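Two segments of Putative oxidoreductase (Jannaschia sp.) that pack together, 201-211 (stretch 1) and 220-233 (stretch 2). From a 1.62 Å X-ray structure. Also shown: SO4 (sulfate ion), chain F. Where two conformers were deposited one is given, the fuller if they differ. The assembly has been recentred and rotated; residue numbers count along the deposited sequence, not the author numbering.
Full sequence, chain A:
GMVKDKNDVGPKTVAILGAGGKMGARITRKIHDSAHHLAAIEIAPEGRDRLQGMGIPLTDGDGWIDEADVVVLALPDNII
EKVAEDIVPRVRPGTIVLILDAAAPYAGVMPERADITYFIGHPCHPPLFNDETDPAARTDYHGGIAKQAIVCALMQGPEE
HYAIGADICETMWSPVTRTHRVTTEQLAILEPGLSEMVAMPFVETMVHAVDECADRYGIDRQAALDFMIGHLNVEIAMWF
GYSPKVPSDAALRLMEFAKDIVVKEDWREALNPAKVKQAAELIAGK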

# COMPACT_ATOMS: atom_id res chain seq x y z
N PRO A 201 9.69 6.08 4.56
CA PRO A 201 10.82 5.79 3.68
C PRO A 201 10.58 4.66 2.72
O PRO A 201 11.13 4.67 1.62
CB PRO A 201 11.96 5.38 4.66
CG PRO A 201 11.48 5.50 5.99
CD PRO A 201 10.09 6.09 5.99
N PHE A 202 9.76 3.69 3.14
CA PHE A 202 9.30 2.53 2.30
C PHE A 202 8.58 3.02 1.09
O PHE A 202 8.88 2.71 -0.05
CB PHE A 202 8.30 1.62 3.11
CG PHE A 202 7.21 0.84 2.26
CD1 PHE A 202 7.55 -0.03 1.23
CD2 PHE A 202 5.87 0.91 2.59
CE1 PHE A 202 6.55 -0.76 0.50
CE2 PHE A 202 4.89 0.22 1.85
CZ PHE A 202 5.24 -0.63 0.82
N VAL A 203 7.62 3.88 1.37
CA VAL A 203 6.79 4.42 0.29
C VAL A 203 7.60 5.24 -0.71
O VAL A 203 7.48 5.09 -1.93
CB VAL A 203 5.56 5.18 0.82
CG1 VAL A 203 4.80 5.80 -0.28
CG2 VAL A 203 4.60 4.19 1.56
N GLU A 204 8.46 6.12 -0.20
CA GLU A 204 9.33 6.91 -1.10
C GLU A 204 10.21 5.99 -1.93
O GLU A 204 10.40 6.20 -3.13
CB GLU A 204 10.13 7.95 -0.35
CG GLU A 204 11.16 8.65 -1.23
CD GLU A 204 11.33 10.08 -0.86
OE1 GLU A 204 10.30 10.79 -0.74
OE2 GLU A 204 12.48 10.52 -0.77
N THR A 205 10.78 4.98 -1.28
CA THR A 205 11.60 3.99 -2.00
C THR A 205 10.79 3.33 -3.13
O THR A 205 11.32 3.12 -4.23
CB THR A 205 12.24 2.95 -1.05
OG1 THR A 205 12.97 3.66 -0.05
CG2 THR A 205 13.15 2.00 -1.85
N MSE A 206 9.51 3.04 -2.92
CA MSE A 206 8.69 2.40 -3.95
C MSE A 206 8.54 3.29 -5.15
O MSE A 206 8.65 2.86 -6.28
CB MSE A 206 7.30 2.01 -3.47
CG MSE A 206 7.22 1.06 -2.34
SE MSE A 206 8.05 -0.69 -2.74
CE MSE A 206 9.72 -0.24 -1.80
N VAL A 207 8.34 4.59 -4.91
CA VAL A 207 8.24 5.55 -6.01
C VAL A 207 9.59 5.64 -6.75
O VAL A 207 9.66 5.65 -7.98
CB VAL A 207 7.87 6.98 -5.50
CG1 VAL A 207 8.00 8.02 -6.68
CG2 VAL A 207 6.46 7.01 -4.89
N HIS A 208 10.65 5.73 -6.00
CA HIS A 208 11.96 5.86 -6.61
C HIS A 208 12.36 4.59 -7.35
O HIS A 208 13.16 4.64 -8.30
CB HIS A 208 13.02 6.23 -5.60
CG HIS A 208 12.89 7.65 -5.11
ND1 HIS A 208 13.58 8.14 -4.03
CD2 HIS A 208 12.10 8.67 -5.54
CE1 HIS A 208 13.26 9.41 -3.84
NE2 HIS A 208 12.37 9.76 -4.74
N ALA A 209 11.77 3.46 -6.97
CA ALA A 209 12.06 2.19 -7.66
C ALA A 209 11.37 2.21 -9.04
O ALA A 209 11.90 1.76 -10.05
CB ALA A 209 11.66 1.01 -6.83
N VAL A 210 10.16 2.77 -9.08
CA VAL A 210 9.47 2.97 -10.35
C VAL A 210 10.34 3.90 -11.24
O VAL A 210 10.57 3.66 -12.46
CB VAL A 210 8.01 3.46 -10.17
CG1 VAL A 210 7.41 4.02 -11.55
CG2 VAL A 210 7.17 2.34 -9.51
N ASP A 211 10.86 4.96 -10.63
CA ASP A 211 11.70 5.94 -11.35
C ASP A 211 12.96 5.28 -11.93
O ASP A 211 13.38 5.50 -13.06
CB ASP A 211 12.17 7.09 -10.45
CG ASP A 211 11.07 7.96 -9.94
OD1 ASP A 211 9.97 8.02 -10.54
OD2 ASP A 211 11.33 8.62 -8.88
N ASP A 220 8.90 1.88 -19.93
CA ASP A 220 7.83 2.88 -19.97
C ASP A 220 7.36 3.12 -18.55
O ASP A 220 7.01 2.20 -17.84
CB ASP A 220 6.63 2.40 -20.78
CG ASP A 220 5.56 3.48 -20.96
OD1 ASP A 220 5.91 4.68 -21.09
OD2 ASP A 220 4.37 3.11 -21.03
N ARG A 221 7.29 4.38 -18.14
CA ARG A 221 6.91 4.63 -16.72
C ARG A 221 5.52 4.12 -16.38
O ARG A 221 5.37 3.62 -15.29
CB ARG A 221 7.13 6.10 -16.24
CG ARG A 221 7.13 6.25 -14.66
CD ARG A 221 7.37 7.70 -14.16
NE ARG A 221 7.61 7.75 -12.70
CZ ARG A 221 6.68 7.92 -11.78
NH1 ARG A 221 5.42 8.09 -12.15
NH2 ARG A 221 7.03 7.93 -10.51
N GLN A 222 4.57 4.20 -17.28
CA GLN A 222 3.23 3.70 -16.98
C GLN A 222 3.24 2.19 -16.76
O GLN A 222 2.47 1.68 -15.98
CB GLN A 222 2.23 4.02 -18.10
CG GLN A 222 0.78 3.79 -17.66
CD GLN A 222 0.37 4.67 -16.46
OE1 GLN A 222 0.46 5.91 -16.52
NE2 GLN A 222 -0.13 4.05 -15.38
N ALA A 223 4.11 1.52 -17.47
CA ALA A 223 4.26 0.06 -17.30
C ALA A 223 4.77 -0.23 -15.92
O ALA A 223 4.25 -1.10 -15.21
CB ALA A 223 5.22 -0.57 -18.36
N ALA A 224 5.83 0.49 -15.52
CA ALA A 224 6.43 0.25 -14.19
C ALA A 224 5.46 0.61 -13.10
O ALA A 224 5.39 -0.06 -12.05
CB ALA A 224 7.73 1.01 -14.02
N LEU A 225 4.74 1.70 -13.31
CA LEU A 225 3.73 2.18 -12.33
C LEU A 225 2.61 1.17 -12.17
O LEU A 225 2.24 0.83 -11.07
CB LEU A 225 3.13 3.54 -12.69
CG LEU A 225 3.86 4.84 -12.40
CD1 LEU A 225 3.22 5.98 -13.20
CD2 LEU A 225 3.89 5.18 -10.88
N ASP A 226 2.04 0.75 -13.28
CA ASP A 226 0.98 -0.25 -13.27
C ASP A 226 1.43 -1.50 -12.52
O ASP A 226 0.70 -2.05 -11.70
CB ASP A 226 0.53 -0.66 -14.70
CG ASP A 226 -0.33 0.42 -15.38
OD1 ASP A 226 -0.77 1.38 -14.71
OD2 ASP A 226 -0.51 0.31 -16.61
N PHE A 227 2.66 -1.92 -12.79
CA PHE A 227 3.21 -3.13 -12.19
C PHE A 227 3.36 -2.96 -10.66
O PHE A 227 2.94 -3.80 -9.87
CB PHE A 227 4.55 -3.53 -12.85
CG PHE A 227 4.91 -4.96 -12.61
CD1 PHE A 227 4.50 -5.91 -13.46
CD2 PHE A 227 5.69 -5.34 -11.50
CE1 PHE A 227 4.80 -7.25 -13.24
CE2 PHE A 227 5.96 -6.70 -11.31
CZ PHE A 227 5.53 -7.60 -12.19
N MSE A 228 3.92 -1.81 -10.25
CA MSE A 228 4.10 -1.51 -8.84
C MSE A 228 2.80 -1.38 -8.12
O MSE A 228 2.62 -1.98 -7.06
CB MSE A 228 4.92 -0.22 -8.67
CG MSE A 228 5.07 0.24 -7.24
SE MSE A 228 5.94 -0.99 -6.03
CE MSE A 228 7.78 -0.52 -6.54
N ILE A 229 1.87 -0.63 -8.67
CA ILE A 229 0.65 -0.37 -7.93
C ILE A 229 -0.22 -1.64 -7.80
O ILE A 229 -0.91 -1.82 -6.78
CB ILE A 229 -0.12 0.82 -8.55
CG1 ILE A 229 0.72 2.08 -8.27
CG2 ILE A 229 -1.50 1.01 -7.93
CD1 ILE A 229 0.62 2.55 -6.78
N GLY A 230 -0.20 -2.46 -8.82
CA GLY A 230 -0.85 -3.76 -8.78
C GLY A 230 -0.21 -4.71 -7.79
O GLY A 230 -0.90 -5.46 -7.06
N HIS A 231 1.13 -4.67 -7.70
CA HIS A 231 1.82 -5.53 -6.78
C HIS A 231 1.66 -5.11 -5.34
O HIS A 231 1.61 -5.92 -4.44
CB HIS A 231 3.25 -5.78 -7.22
CG HIS A 231 3.31 -6.83 -8.27
ND1 HIS A 231 2.89 -6.63 -9.57
CD2 HIS A 231 3.64 -8.15 -8.18
CE1 HIS A 231 2.99 -7.76 -10.25
NE2 HIS A 231 3.43 -8.71 -9.43
N LEU A 232 1.55 -3.80 -5.12
CA LEU A 232 1.30 -3.31 -3.77
C LEU A 232 -0.07 -3.79 -3.32
O LEU A 232 -0.28 -4.17 -2.16
CB LEU A 232 1.43 -1.77 -3.67
CG LEU A 232 2.87 -1.27 -3.72
CD1 LEU A 232 2.85 0.27 -3.72
CD2 LEU A 232 3.69 -1.81 -2.57
N ASN A 233 -0.99 -3.81 -4.24
CA ASN A 233 -2.36 -4.29 -3.97
C ASN A 233 -2.33 -5.74 -3.48
O ASN A 233 -2.76 -6.06 -2.38
CB ASN A 233 -3.20 -4.20 -5.19
CG ASN A 233 -4.70 -4.40 -4.91
OD1 ASN A 233 -5.22 -4.06 -3.81
ND2 ASN A 233 -5.41 -4.94 -5.90
S SO4 F . 16.87 7.59 -2.67
O1 SO4 F . 17.10 8.59 -1.63
O2 SO4 F . 15.48 7.05 -2.56
O3 SO4 F . 17.00 8.26 -3.93
O4 SO4 F . 17.85 6.56 -2.41

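Two helices, 201-211 and 221-233, run roughly antiparallel, their N-to-C directions 146° apart and their axes approaching to 9.4 Å; together they bury 436 Å². V210 has the largest share, 115 Å². Its CA-to-CB bond points toward the partner helix, where the backbones come close (V210 CA to A224 CA, 5.6 Å), and its side chain enters as a knob a hole made by R221, A224, L225 and M228. V210 CG1 lies 3.9 Å from A224 CB, 3.7 Å from L225 CG and 3.8 Å from R221 CG, while V210 CG2 rests 3.5 Å from M228 CB. The small methyl of A224, which also points toward stretch 1, lines the hole without filling it.

M228, a selenomethionine covering 73 Å², is second. Its side chain (chi1 t, chi2 p, chi3 p) brings the terminal methyl against the other helix: M228 CE is 3.5 Å from the backbone M206 O, 4.2 Å from A209 CB and 3.8 Å from M206 SE. M206, also selenomethionine, starts toward stretch 2, but its end leads away. One turn beyond M228, L232 continues the apolar row, with L232 CD2 3.9 Å from F202 CZ, an oblique approach to the ring, and 4.5 Å from M206 SE.

R221 (61 Å²) closes the other end. Its CA-to-CB bond points sideways, yet the extended chain, t at chi1 to chi3, carries the guanidinium to D211. There R221 NH2 donates to D211 OD1 at 2.9 Å and R221 NE to the same D211 OD1 at 3.2 Å, so one carboxylate oxygen takes both hydrogen bonds of the salt bridge. That oxygen lies near the guanidinium plane, as the N-H directions require, leaving one face of the group for V210 CG1. The contact thus passes from a charged pair through the V210 knob to an apolar row.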